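Local coordinates for putative tryptophan halogenase (Xanthomonas campestris pv. campestris, PDB 6Y1W), which is a flavin-dependent halogenase, probably using reduced FAD to halogenate an aromatic substrate through a monooxygenase-like reaction, at residues 14-19 against 363-368; 85-90 against 162-167; 254-259 against 281-286. All blocks are in the same frame, centred on the assembly; numbering follows the deposited sequence.

In the fold
From the N terminus, residues 14-19 lead into the first strand of the eight-stranded mixed sheet that forms the Rossmann-type part, predicted to bind FAD, and interaction 1 pairs them with the loop between helices 350-363 and 371-397, closing a loop of more than 340 residues. Interactions 2 and 3 are both nested within it and follow one another in series. Interaction 2 joins strands 87-89 and 162-166 of a small antiparallel sheet; interaction 3 joins neighbouring strands of the seven-stranded sheet. These two touch through the salt bridge from Asp166 to Arg282, whereas interaction 1 lies apart, its centre about 34 Å from that of interaction 2.

Interaction 1: residues 14-19 against 363-368; sequences RLVRRV and QTFPQV
Val368 and the long side chain of Arg14 cross obliquely: Val368 CG1 meets Arg14 CB, and Val368 CG2 sits over one face of the guanidinium, 3.7 Å from Arg14 NH2. The arginine chain bends at chi3 (66°), which brings CZ to Val368 CB. That NH2 is itself hydrogen-bonded to the carbonyl of Ile369, so the guanidinium is held by the residue after the valine that covers one of its faces. Leu15 also crosses Val368, its CD2 4.0 Å from Val368 CG1.

The backbones are joined by one hydrogen bond, from Val16 N to Gln367 O (2.9 Å), and a water donates to both Val16 O and Pro366 O. Val16 directs its side chain at the loop, with CG2 4.0 Å from Pro366 CG. Farther on, Val19 CG2 touches the edge of the Phe365 ring at CZ, 4.0 Å away. Gln367 OE1 lies at the edge of the Arg17 guanidinium, in its plane, and takes a weak bond from NH1 at 3.3 Å, the amide turned 82° from the guanidinium; the amide nitrogen of Gln367 instead binds Asp464 and His459 of the second subunit. Leu35 and Leu39 of helix 25-39 also pack on Phe365.

The loop between two helices thus covers the entry to the first strand of a Rossmann-type beta-alpha-beta unit, beside the subunit interface.

Interaction 2: residues 85-90 against 162-167; sequences QATFKV and AYHLDA
His164 and Lys89 make the close-packed half of this contact. The lysine crosses the imidazole at about a right angle, its CB over one ring face in a CH-pi contact, 3.7 Å from the centroid. CG stands anti to the backbone N (chi1 175°), and CG and CD of the extended chain pass close to His164 NE2. At the ring edge, His164 ND1 donates to Thr87 OG1 (3.0 Å), which lies near the ring plane and is also hydrogen-bonded to Pro278 O, while NE2 bonds to Thr264; the imidazole is therefore held at both nitrogens as well as over one face.

Paired antiparallel bonds join the backbones, Thr87 with His164 and Lys89 with Ala162, the shortest being Ala162 N to Lys89 O at 2.8 Å.

Phe88 and Tyr163 meet more loosely: they diverge, CE1 to CE1 being 4.3 Å apart, and Met81 of helix 77-83 packs on both. Toward partly exposed Gln85, Ala86 CA sits against His164 O (3.0 Å), but its CB only loosely meets Leu165 CB.

Lys89, the predicted active-site lysine, lies about 6 Å, side chain to side chain, from Glu347, predicted to bind tryptophan. Bonds from NZ to Ser348 OG and Thr62 O, with the packing on His164, would fix the amino group, as in related halogenases where this lysine is thought to position the halogenating species.

Interaction 3: residues 254-259 against 281-286; sequences TESVGA and HRVGNG. With BUD ((2S,3S)-butane-2,3-diol), chain L.
Thr254 and Val283 form an antiparallel hydrogen-bonded pair, Thr254 N giving to Val283 O and Val283 N to Thr254 O, both at 2.9 Å. A third bond joins side chains: Asn285 ND2 donates to Thr254 OG1 at 2.9 Å, the hydroxyl lying close to the amide plane and the N-H...O angle being 157°. Thr254 OG1 stands between its backbone N and carbonyl carbon (chi1 51°), on the side facing the asparagine, whose ND2 also bonds to Val252 O.

Past this pair the chains separate, and a water spans them, accepting from Ser256 N and donating to His281 O (2.7 Å). Packing is modest: Val283 CB meets Thr254 OG1 at 3.6 Å, and Val283 CG2 lies 4.1 Å from Ser256 CA. Arg282 turns its end away, NE bonding to Gln253 and NH2 in a salt bridge with Asp166, while carbons of a bound (2S,3S)-butane-2,3-diol lie over one guanidinium face, its O2 3.7 Å from Arg282 NH1.

The pair joins strand 248-254 to strand 283-289 within the seven-stranded sheet. Strand 272-278 flanks 283-289 on its other side, with Arg276 packing on Val283 and Asn285, and strand 316-319 lies beyond 248-254.

Interaction 1: residues 14-19 against 363-368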
ATOM      1  N   ARG A  14      -1.758  -2.969 -34.651  1.00 37.74           N
ATOM      2  CA  ARG A  14      -2.058  -2.966 -33.236  1.00 35.90           C
ATOM      3  C   ARG A  14      -1.657  -1.666 -32.538  1.00 26.91           C
ATOM      4  O   ARG A  14      -2.101  -1.447 -31.411  1.00 25.83           O
ATOM      5  CB  ARG A  14      -1.359  -4.146 -32.551  1.00 39.81           C
ATOM      6  CG  ARG A  14      -1.786  -5.540 -33.037  1.00 40.64           C
ATOM      7  CD  ARG A  14      -1.080  -6.630 -32.235  1.00 44.70           C
ATOM      8  NE  ARG A  14      -1.482  -6.670 -30.824  1.00 41.64           N
ATOM      9  CZ  ARG A  14      -0.715  -7.153 -29.844  1.00 57.19           C
ATOM     10  NH1 ARG A  14       0.495  -7.624 -30.125  1.00 43.59           N
ATOM     11  NH2 ARG A  14      -1.148  -7.164 -28.581  1.00 49.50           N
ATOM     12  N   LEU A  15      -0.830  -0.811 -33.143  1.00 26.23           N
ATOM     13  CA  LEU A  15      -0.361   0.369 -32.418  1.00 24.30           C
ATOM     14  C   LEU A  15      -1.522   1.312 -32.111  1.00 26.94           C
ATOM     15  O   LEU A  15      -2.341   1.606 -32.983  1.00 21.89           O
ATOM     16  CB  LEU A  15       0.705   1.102 -33.221  1.00 23.70           C
ATOM     17  CG  LEU A  15       2.012   0.337 -33.304  1.00 27.74           C
ATOM     18  CD1 LEU A  15       2.890   0.946 -34.401  1.00 36.33           C
ATOM     19  CD2 LEU A  15       2.723   0.347 -31.956  1.00 32.51           C
ATOM     20  N   VAL A  16      -1.598   1.790 -30.866  1.00 17.74           N
ATOM     21  CA  VAL A  16      -2.679   2.679 -30.451  1.00 19.94           C
ATOM     22  C   VAL A  16      -2.275   4.111 -30.779  1.00 14.85           C
ATOM     23  O   VAL A  16      -1.370   4.663 -30.150  1.00 20.38           O
ATOM     24  CB  VAL A  16      -2.992   2.515 -28.960  1.00 16.81           C
ATOM     25  CG1 VAL A  16      -4.050   3.524 -28.567  1.00 18.50           C
ATOM     26  CG2 VAL A  16      -3.481   1.048 -28.708  1.00 17.84           C
ATOM     27  N   ARG A  17      -2.931   4.703 -31.796  1.00 19.19           N
ATOM     28  CA  ARG A  17      -2.666   6.069 -32.221  1.00 18.82           C
ATOM     29  C   ARG A  17      -3.879   6.962 -32.190  1.00 20.53           C
ATOM     30  O   ARG A  17      -3.713   8.183 -32.228  1.00 19.43           O
ATOM     31  CB  ARG A  17      -2.105   6.089 -33.660  1.00 22.73           C
ATOM     32  CG  ARG A  17      -0.689   5.576 -33.758  1.00 26.02           C
ATOM     33  CD  ARG A  17       0.307   6.461 -33.001  1.00 53.13           C
ATOM     34  NE  ARG A  17       0.786   5.800 -31.786  1.00 64.60           N
ATOM     35  CZ  ARG A  17       1.777   4.910 -31.749  1.00 64.29           C
ATOM     36  NH1 ARG A  17       2.121   4.351 -30.594  1.00 48.76           N
ATOM     37  NH2 ARG A  17       2.420   4.573 -32.861  1.00 59.05           N
ATOM     38  N   ARG A  18      -5.088   6.399 -32.173  1.00 16.79           N
ATOM     39  CA  ARG A  18      -6.318   7.176 -32.208  1.00 16.56           C
ATOM     40  C   ARG A  18      -7.162   6.747 -31.019  1.00 17.46           C
ATOM     41  O   ARG A  18      -7.457   5.553 -30.861  1.00 17.26           O
ATOM     42  CB  ARG A  18      -7.089   6.967 -33.525  1.00 19.94           C
ATOM     43  CG  ARG A  18      -6.280   7.344 -34.798  1.00 21.92           C
ATOM     44  CD  ARG A  18      -6.893   6.736 -36.074  1.00 27.10           C
ATOM     45  NE  ARG A  18      -7.059   5.296 -35.896  1.00 35.28           N
ATOM     46  CZ  ARG A  18      -7.710   4.494 -36.728  1.00 36.51           C
ATOM     47  NH1 ARG A  18      -8.250   4.988 -37.839  1.00 30.42           N
ATOM     48  NH2 ARG A  18      -7.821   3.195 -36.444  1.00 35.04           N
ATOM     49  N   VAL A  19      -7.529   7.709 -30.178  1.00 18.66           N
ATOM     50  CA  VAL A  19      -8.374   7.452 -29.011  1.00 17.82           C
ATOM     51  C   VAL A  19      -9.685   8.188 -29.205  1.00 13.69           C
ATOM     52  O   VAL A  19      -9.696   9.391 -29.487  1.00 16.73           O
ATOM     53  CB  VAL A  19      -7.705   7.893 -27.703  1.00 17.67           C
ATOM     54  CG1 VAL A  19      -8.632   7.616 -26.490  1.00 16.30           C
ATOM     55  CG2 VAL A  19      -6.362   7.185 -27.514  1.00 18.92           C
ATOM     56  N   GLN A 363      -1.095   5.289 -16.477  1.00 12.49           N
ATOM     57  CA  GLN A 363       0.048   4.539 -15.960  1.00 15.79           C
ATOM     58  C   GLN A 363       0.246   3.198 -16.649  1.00 19.29           C
ATOM     59  O   GLN A 363       1.321   2.606 -16.506  1.00 25.85           O
ATOM     60  CB  GLN A 363      -0.106   4.338 -14.444  1.00 13.03           C
ATOM     61  CG  GLN A 363       0.106   5.640 -13.711  1.00 16.45           C
ATOM     62  CD  GLN A 363      -0.093   5.516 -12.249  1.00 26.27           C
ATOM     63  OE1 GLN A 363      -0.933   4.754 -11.800  1.00 26.85           O
ATOM     64  NE2 GLN A 363       0.635   6.316 -11.482  1.00 29.91           N
ATOM     65  N   THR A 364      -0.737   2.713 -17.397  1.00 15.23           N
ATOM     66  CA  THR A 364      -0.581   1.475 -18.160  0.51 19.65           C
ATOM     67  C   THR A 364      -0.904   1.707 -19.630  1.00 18.25           C
ATOM     68  O   THR A 364      -1.394   0.814 -20.330  1.00 21.40           O
ATOM     69  CB  THR A 364      -1.447   0.354 -17.587  0.51 22.45           C
ATOM     70  OG1 THR A 364      -1.136  -0.881 -18.255  0.51 30.48           O
ATOM     71  CG2 THR A 364      -2.901   0.678 -17.773  0.51 12.73           C
ATOM     72  N   PHE A 365      -0.598   2.916 -20.131  1.00 16.17           N
ATOM     73  CA  PHE A 365      -1.127   3.286 -21.427  1.00 13.21           C
ATOM     74  C   PHE A 365      -0.536   2.395 -22.518  1.00 17.35           C
ATOM     75  O   PHE A 365       0.674   2.165 -22.531  1.00 16.92           O
ATOM     76  CB  PHE A 365      -0.903   4.771 -21.788  1.00 14.80           C
ATOM     77  CG  PHE A 365      -1.839   5.211 -22.874  1.00 18.97           C
ATOM     78  CD1 PHE A 365      -3.163   5.538 -22.571  1.00 20.06           C
ATOM     79  CD2 PHE A 365      -1.471   5.113 -24.206  1.00 14.26           C
ATOM     80  CE1 PHE A 365      -4.055   5.843 -23.581  1.00 16.71           C
ATOM     81  CE2 PHE A 365      -2.372   5.439 -25.205  1.00 18.49           C
ATOM     82  CZ  PHE A 365      -3.661   5.786 -24.890  1.00 17.86           C
ATOM     83  N   PRO A 366      -1.355   1.855 -23.414  1.00 15.97           N
ATOM     84  CA  PRO A 366      -0.854   0.833 -24.346  1.00 16.41           C
ATOM     85  C   PRO A 366      -0.079   1.467 -25.498  1.00 18.30           C
ATOM     86  O   PRO A 366      -0.514   2.465 -26.091  1.00 17.31           O
ATOM     87  CB  PRO A 366      -2.137   0.164 -24.867  1.00 21.20           C
ATOM     88  CG  PRO A 366      -3.215   1.289 -24.732  1.00 16.68           C
ATOM     89  CD  PRO A 366      -2.830   1.949 -23.413  1.00 16.76           C
ATOM     90  N   GLN A 367       1.089   0.888 -25.793  1.00 17.71           N
ATOM     91  CA  GLN A 367       1.569   0.918 -27.179  1.00 18.81           C
ATOM     92  C   GLN A 367       0.705   0.009 -28.038  1.00 19.04           C
ATOM     93  O   GLN A 367       0.243   0.397 -29.121  1.00 19.56           O
ATOM     94  CB  GLN A 367       3.021   0.457 -27.272  1.00 22.93           C
ATOM     95  CG  GLN A 367       3.990   1.235 -26.472  1.00 24.83           C
ATOM     96  CD  GLN A 367       4.555   2.430 -27.222  1.00 28.71           C
ATOM     97  OE1 GLN A 367       4.029   2.845 -28.299  1.00 25.83           O
ATOM     98  NE2 GLN A 367       5.614   3.013 -26.655  1.00 21.59           N
ATOM     99  N   VAL A 368       0.524  -1.228 -27.598  1.00 17.26           N
ATOM    100  CA  VAL A 368      -0.421  -2.173 -28.182  1.00 16.12           C
ATOM    101  C   VAL A 368      -1.244  -2.698 -27.021  1.00 18.40           C
ATOM    102  O   VAL A 368      -0.767  -2.722 -25.884  1.00 22.34           O
ATOM    103  CB  VAL A 368       0.263  -3.353 -28.935  1.00 24.88           C
ATOM    104  CG1 VAL A 368       1.152  -2.841 -30.082  1.00 21.31           C
ATOM    105  CG2 VAL A 368       1.051  -4.255 -27.951  1.00 23.71           C
TER
HETATM  106  O   HOH W   1       0.054   4.651 -27.722  1.00 20.10           O

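Interaction 2: residues 85-90 against 162-167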
ATOM      1  N   GLN A  85     -17.149  28.078  -9.470  1.00 12.59           N
ATOM      2  CA  GLN A  85     -17.913  28.542  -8.298  1.00 14.08           C
ATOM      3  C   GLN A  85     -17.520  27.784  -7.027  1.00 14.12           C
ATOM      4  O   GLN A  85     -18.346  27.624  -6.100  1.00 14.42           O
ATOM      5  CB  GLN A  85     -19.430  28.461  -8.532  1.00 12.92           C
ATOM      6  CG  GLN A  85     -19.903  29.319  -9.729  1.00 16.08           C
ATOM      7  CD  GLN A  85     -20.024  30.780  -9.331  1.00 16.63           C
ATOM      8  OE1 GLN A  85     -20.402  31.109  -8.196  1.00 18.64           O
ATOM      9  NE2 GLN A  85     -19.666  31.674 -10.267  1.00 17.89           N
ATOM     10  N   ALA A  86     -16.250  27.351  -6.938  1.00 13.81           N
ATOM     11  CA  ALA A  86     -15.898  26.335  -5.945  1.00 16.28           C
ATOM     12  C   ALA A  86     -15.621  26.909  -4.562  1.00 18.45           C
ATOM     13  O   ALA A  86     -15.197  28.055  -4.411  1.00 14.44           O
ATOM     14  CB  ALA A  86     -14.671  25.533  -6.394  1.00 13.08           C
ATOM     15  N   THR A  87     -15.845  26.079  -3.534  1.00 13.59           N
ATOM     16  CA  THR A  87     -15.449  26.410  -2.169  1.00 12.66           C
ATOM     17  C   THR A  87     -14.576  25.288  -1.623  1.00 15.45           C
ATOM     18  O   THR A  87     -14.422  24.234  -2.246  1.00 14.93           O
ATOM     19  CB  THR A  87     -16.674  26.623  -1.237  1.00 17.52           C
ATOM     20  OG1 THR A  87     -17.390  25.386  -1.105  1.00 17.59           O
ATOM     21  CG2 THR A  87     -17.657  27.715  -1.814  1.00 13.58           C
ATOM     22  N   PHE A  88     -14.021  25.499  -0.440  1.00 13.74           N
ATOM     23  CA  PHE A  88     -13.192  24.467   0.164  1.00 14.37           C
ATOM     24  C   PHE A  88     -14.011  23.512   1.024  1.00 14.36           C
ATOM     25  O   PHE A  88     -15.041  23.880   1.610  1.00 16.49           O
ATOM     26  CB  PHE A  88     -12.068  25.098   1.004  1.00 11.99           C
ATOM     27  CG  PHE A  88     -11.056  25.826   0.174  1.00 16.09           C
ATOM     28  CD1 PHE A  88     -10.041  25.112  -0.497  1.00 14.05           C
ATOM     29  CD2 PHE A  88     -11.114  27.200   0.014  1.00 17.39           C
ATOM     30  CE1 PHE A  88      -9.115  25.762  -1.307  1.00 13.76           C
ATOM     31  CE2 PHE A  88     -10.174  27.855  -0.809  1.00 14.27           C
ATOM     32  CZ  PHE A  88      -9.187  27.137  -1.459  1.00 14.71           C
ATOM     33  N   LYS A  89     -13.513  22.269   1.113  1.00 12.07           N
ATOM     34  CA  LYS A  89     -14.153  21.222   1.898  1.00 12.53           C
ATOM     35  C   LYS A  89     -13.114  20.573   2.780  1.00 12.14           C
ATOM     36  O   LYS A  89     -12.067  20.167   2.276  1.00 13.63           O
ATOM     37  CB  LYS A  89     -14.758  20.155   0.960  1.00 13.15           C
ATOM     38  CG  LYS A  89     -15.333  18.951   1.716  1.00 14.79           C
ATOM     39  CD  LYS A  89     -15.764  17.878   0.732  1.00 13.09           C
ATOM     40  CE  LYS A  89     -16.145  16.583   1.508  1.00 12.18           C
ATOM     41  NZ  LYS A  89     -16.149  15.390   0.544  1.00 13.99           N
ATOM     42  N   VAL A  90     -13.402  20.458   4.088  1.00 12.33           N
ATOM     43  CA  VAL A  90     -12.502  19.748   5.001  1.00 14.57           C
ATOM     44  C   VAL A  90     -13.137  18.509   5.614  1.00 12.33           C
ATOM     45  O   VAL A  90     -12.470  17.816   6.394  1.00 14.13           O
ATOM     46  CB  VAL A  90     -11.963  20.671   6.111  1.00 16.17           C
ATOM     47  CG1 VAL A  90     -11.125  21.791   5.510  1.00 19.92           C
ATOM     48  CG2 VAL A  90     -13.130  21.249   6.940  1.00 13.21           C
ATOM     49  N   ALA A 162     -10.396  19.387   0.146  1.00 14.20           N
ATOM     50  CA  ALA A 162     -10.810  19.222  -1.243  1.00 12.32           C
ATOM     51  C   ALA A 162     -11.806  20.341  -1.560  1.00 12.83           C
ATOM     52  O   ALA A 162     -11.718  21.419  -0.951  1.00 13.73           O
ATOM     53  CB  ALA A 162     -11.412  17.837  -1.487  1.00 13.55           C
ATOM     54  N   TYR A 163     -12.769  20.105  -2.468  1.00 13.86           N
ATOM     55  CA  TYR A 163     -13.597  21.190  -2.999  1.00 15.05           C
ATOM     56  C   TYR A 163     -15.067  20.810  -3.056  1.00 14.83           C
ATOM     57  O   TYR A 163     -15.432  19.646  -3.227  1.00 14.30           O
ATOM     58  CB  TYR A 163     -13.193  21.550  -4.438  1.00 13.82           C
ATOM     59  CG  TYR A 163     -11.689  21.640  -4.647  1.00 11.87           C
ATOM     60  CD1 TYR A 163     -10.995  22.739  -4.195  1.00 12.93           C
ATOM     61  CD2 TYR A 163     -11.019  20.620  -5.302  1.00 13.14           C
ATOM     62  CE1 TYR A 163      -9.607  22.837  -4.389  1.00 12.49           C
ATOM     63  CE2 TYR A 163      -9.624  20.685  -5.503  1.00 14.90           C
ATOM     64  CZ  TYR A 163      -8.946  21.813  -5.071  1.00 15.12           C
ATOM     65  OH  TYR A 163      -7.582  21.825  -5.301  1.00 15.31           O
ATOM     66  N   HIS A 164     -15.911  21.834  -2.995  1.00 12.83           N
ATOM     67  CA  HIS A 164     -17.268  21.759  -3.499  1.00 11.98           C
ATOM     68  C   HIS A 164     -17.264  22.508  -4.819  1.00 15.03           C
ATOM     69  O   HIS A 164     -16.760  23.630  -4.867  1.00 15.68           O
ATOM     70  CB  HIS A 164     -18.233  22.441  -2.512  1.00 14.11           C
ATOM     71  CG  HIS A 164     -18.173  21.879  -1.115  1.00 13.72           C
ATOM     72  ND1 HIS A 164     -17.650  22.594  -0.049  1.00 15.82           N
ATOM     73  CD2 HIS A 164     -18.522  20.659  -0.616  1.00 15.56           C
ATOM     74  CE1 HIS A 164     -17.734  21.863   1.055  1.00 21.17           C
ATOM     75  NE2 HIS A 164     -18.245  20.682   0.734  1.00 15.65           N
ATOM     76  N   LEU A 165     -17.813  21.911  -5.888  1.00 13.68           N
ATOM     77  CA  LEU A 165     -17.687  22.569  -7.179  1.00 12.99           C
ATOM     78  C   LEU A 165     -18.954  22.403  -8.005  1.00 15.24           C
ATOM     79  O   LEU A 165     -19.800  21.550  -7.736  1.00 13.92           O
ATOM     80  CB  LEU A 165     -16.465  22.056  -7.980  1.00 13.46           C
ATOM     81  CG  LEU A 165     -16.364  20.534  -8.211  1.00 11.23           C
ATOM     82  CD1 LEU A 165     -17.321  20.077  -9.309  1.00 14.27           C
ATOM     83  CD2 LEU A 165     -14.924  20.113  -8.568  1.00 15.31           C
ATOM     84  N   ASP A 166     -19.087  23.265  -9.011  1.00 12.76           N
ATOM     85  CA  ASP A 166     -20.151  23.103 -10.008  1.00 13.27           C
ATOM     86  C   ASP A 166     -19.621  22.153 -11.070  1.00 14.01           C
ATOM     87  O   ASP A 166     -18.644  22.466 -11.755  1.00 15.34           O
ATOM     88  CB  ASP A 166     -20.527  24.463 -10.621  1.00 13.28           C
ATOM     89  CG  ASP A 166     -21.700  24.342 -11.608  1.00 18.06           C
ATOM     90  OD1 ASP A 166     -21.567  23.604 -12.605  1.00 16.53           O
ATOM     91  OD2 ASP A 166     -22.777  24.967 -11.404  1.00 19.41           O
ATOM     92  N   ALA A 167     -20.213  20.948 -11.172  1.00 13.39           N
ATOM     93  CA  ALA A 167     -19.666  19.933 -12.080  1.00 13.54           C
ATOM     94  C   ALA A 167     -19.797  20.311 -13.545  1.00 14.62           C
ATOM     95  O   ALA A 167     -18.916  19.979 -14.348  1.00 15.19           O
ATOM     96  CB  ALA A 167     -20.358  18.584 -11.845  1.00 15.50           C
TER

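Interaction 3: residues 254-259 against 281-286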
ATOM      1  N   THR A 254     -30.544  25.871  -3.976  1.00 14.86           N
ATOM      2  CA  THR A 254     -31.204  26.926  -3.213  1.00 13.99           C
ATOM      3  C   THR A 254     -30.272  28.117  -3.109  1.00 16.28           C
ATOM      4  O   THR A 254     -29.054  27.996  -3.236  1.00 15.53           O
ATOM      5  CB  THR A 254     -31.608  26.483  -1.792  1.00 14.96           C
ATOM      6  OG1 THR A 254     -30.473  25.886  -1.118  1.00 16.01           O
ATOM      7  CG2 THR A 254     -32.783  25.495  -1.835  1.00 17.38           C
ATOM      8  N   GLU A 255     -30.844  29.293  -2.824  1.00 16.18           N
ATOM      9  CA  GLU A 255     -29.951  30.415  -2.586  1.00 19.91           C
ATOM     10  C   GLU A 255     -29.188  30.238  -1.266  1.00 18.80           C
ATOM     11  O   GLU A 255     -29.636  29.561  -0.326  1.00 19.61           O
ATOM     12  CB  GLU A 255     -30.732  31.747  -2.589  1.00 20.11           C
ATOM     13  CG  GLU A 255     -31.663  31.859  -1.484  1.00 22.17           C
ATOM     14  CD  GLU A 255     -32.740  32.950  -1.706  1.00 28.80           C
ATOM     15  OE1 GLU A 255     -32.570  33.886  -2.543  1.00 28.02           O
ATOM     16  OE2 GLU A 255     -33.759  32.844  -1.012  1.00 23.45           O
ATOM     17  N   SER A 256     -28.015  30.853  -1.208  1.00 17.18           N
ATOM     18  CA  SER A 256     -27.263  30.907   0.034  0.83 16.57           C
ATOM     19  C   SER A 256     -28.008  31.750   1.066  1.00 19.99           C
ATOM     20  O   SER A 256     -28.626  32.769   0.731  1.00 21.07           O
ATOM     21  CB  SER A 256     -25.887  31.511  -0.223  0.83 15.91           C
ATOM     22  OG  SER A 256     -25.265  30.872  -1.335  0.83 20.73           O
ATOM     23  N   VAL A 257     -27.939  31.328   2.325  1.00 19.00           N
ATOM     24  CA  VAL A 257     -28.547  32.074   3.422  1.00 19.53           C
ATOM     25  C   VAL A 257     -27.510  32.561   4.415  1.00 24.92           C
ATOM     26  O   VAL A 257     -27.866  33.062   5.485  1.00 29.02           O
ATOM     27  CB  VAL A 257     -29.627  31.249   4.140  1.00 23.64           C
ATOM     28  CG1 VAL A 257     -30.751  30.924   3.183  1.00 24.05           C
ATOM     29  CG2 VAL A 257     -29.048  29.992   4.774  1.00 30.36           C
ATOM     30  N   GLY A 258     -26.243  32.430   4.077  1.00 21.19           N
ATOM     31  CA  GLY A 258     -25.177  32.792   4.988  1.00 26.65           C
ATOM     32  C   GLY A 258     -23.855  32.426   4.356  1.00 22.11           C
ATOM     33  O   GLY A 258     -23.790  31.959   3.214  1.00 20.87           O
ATOM     34  N   ALA A 259     -22.795  32.652   5.117  1.00 20.07           N
ATOM     35  CA  ALA A 259     -21.468  32.352   4.635  1.00 19.36           C
ATOM     36  C   ALA A 259     -21.341  30.851   4.369  1.00 16.49           C
ATOM     37  O   ALA A 259     -21.960  30.026   5.049  1.00 20.85           O
ATOM     38  CB  ALA A 259     -20.428  32.804   5.661  1.00 26.58           C
ATOM     39  N   HIS A 281     -22.030  31.008  -4.488  1.00 14.99           N
ATOM     40  CA  HIS A 281     -23.204  31.875  -4.557  1.00 16.23           C
ATOM     41  C   HIS A 281     -24.502  31.119  -4.570  1.00 18.07           C
ATOM     42  O   HIS A 281     -25.529  31.698  -4.956  1.00 18.60           O
ATOM     43  CB  HIS A 281     -23.146  32.791  -5.789  1.00 16.60           C
ATOM     44  CG  HIS A 281     -21.932  33.662  -5.783  1.00 18.21           C
ATOM     45  ND1 HIS A 281     -21.817  34.787  -4.978  1.00 21.46           N
ATOM     46  CD2 HIS A 281     -20.780  33.572  -6.477  1.00 16.85           C
ATOM     47  CE1 HIS A 281     -20.627  35.334  -5.171  1.00 20.90           C
ATOM     48  NE2 HIS A 281     -19.989  34.629  -6.090  1.00 18.84           N
ATOM     49  N   ARG A 282     -24.485  29.825  -4.238  1.00 14.79           N
ATOM     50  CA  ARG A 282     -25.705  29.041  -4.097  1.00 14.48           C
ATOM     51  C   ARG A 282     -25.355  27.790  -3.296  1.00 15.57           C
ATOM     52  O   ARG A 282     -24.192  27.562  -2.937  1.00 14.05           O
ATOM     53  CB  ARG A 282     -26.301  28.694  -5.465  1.00 15.24           C
ATOM     54  CG  ARG A 282     -25.538  27.596  -6.171  1.00 17.26           C
ATOM     55  CD  ARG A 282     -26.265  27.161  -7.469  1.00 20.69           C
ATOM     56  NE  ARG A 282     -25.863  25.822  -7.902  1.00 21.48           N
ATOM     57  CZ  ARG A 282     -24.930  25.602  -8.831  1.00 21.67           C
ATOM     58  NH1 ARG A 282     -24.326  26.630  -9.407  1.00 20.99           N
ATOM     59  NH2 ARG A 282     -24.613  24.350  -9.184  1.00 22.04           N
ATOM     60  N   VAL A 283     -26.373  26.970  -3.042  1.00 15.47           N
ATOM     61  CA  VAL A 283     -26.210  25.742  -2.269  1.00 13.41           C
ATOM     62  C   VAL A 283     -26.850  24.588  -3.029  1.00 13.24           C
ATOM     63  O   VAL A 283     -27.962  24.727  -3.553  1.00 14.22           O
ATOM     64  CB  VAL A 283     -26.852  25.931  -0.883  1.00 14.07           C
ATOM     65  CG1 VAL A 283     -26.907  24.604  -0.112  1.00 13.28           C
ATOM     66  CG2 VAL A 283     -26.064  26.997  -0.100  1.00 18.55           C
ATOM     67  N   GLY A 284     -26.137  23.455  -3.128  1.00 14.23           N
ATOM     68  CA  GLY A 284     -26.709  22.257  -3.713  1.00 16.29           C
ATOM     69  C   GLY A 284     -27.340  21.378  -2.641  1.00 12.90           C
ATOM     70  O   GLY A 284     -26.814  21.249  -1.550  1.00 14.88           O
ATOM     71  N   ASN A 285     -28.512  20.806  -2.968  1.00 12.94           N
ATOM     72  CA  ASN A 285     -29.243  19.955  -2.035  1.00 17.07           C
ATOM     73  C   ASN A 285     -29.734  18.723  -2.769  1.00 17.80           C
ATOM     74  O   ASN A 285     -30.006  18.768  -3.968  1.00 18.46           O
ATOM     75  CB  ASN A 285     -30.498  20.652  -1.450  1.00 14.91           C
ATOM     76  CG  ASN A 285     -30.192  22.015  -0.860  1.00 15.13           C
ATOM     77  OD1 ASN A 285     -29.992  22.150   0.348  1.00 15.63           O
ATOM     78  ND2 ASN A 285     -30.225  23.061  -1.714  1.00 15.24           N
ATOM     79  N   GLY A 286     -29.921  17.641  -2.038  1.00 14.54           N
ATOM     80  CA  GLY A 286     -30.587  16.488  -2.646  1.00 17.93           C
ATOM     81  C   GLY A 286     -30.977  15.501  -1.572  1.00 16.23           C
ATOM     82  O   GLY A 286     -30.474  15.560  -0.453  1.00 16.07           O
TER
HETATM   83  C1  BUD L 610     -28.949  26.158 -13.433  0.65 25.53           C
HETATM   84  O1  BUD L 610     -27.280  27.806 -13.954  0.65 26.94           O
HETATM   85  C2  BUD L 610     -28.252  27.440 -12.994  0.65 23.49           C
HETATM   86  O2  BUD L 610     -27.057  28.450 -11.213  0.65 32.70           O
HETATM   87  C3  BUD L 610     -27.555  27.224 -11.661  0.65 27.87           C
HETATM   88  C4  BUD L 610     -28.586  26.765 -10.637  0.65 21.79           C
HETATM   89  O   HOH W   2     -27.524  32.635  -3.343  1.00 19.35           O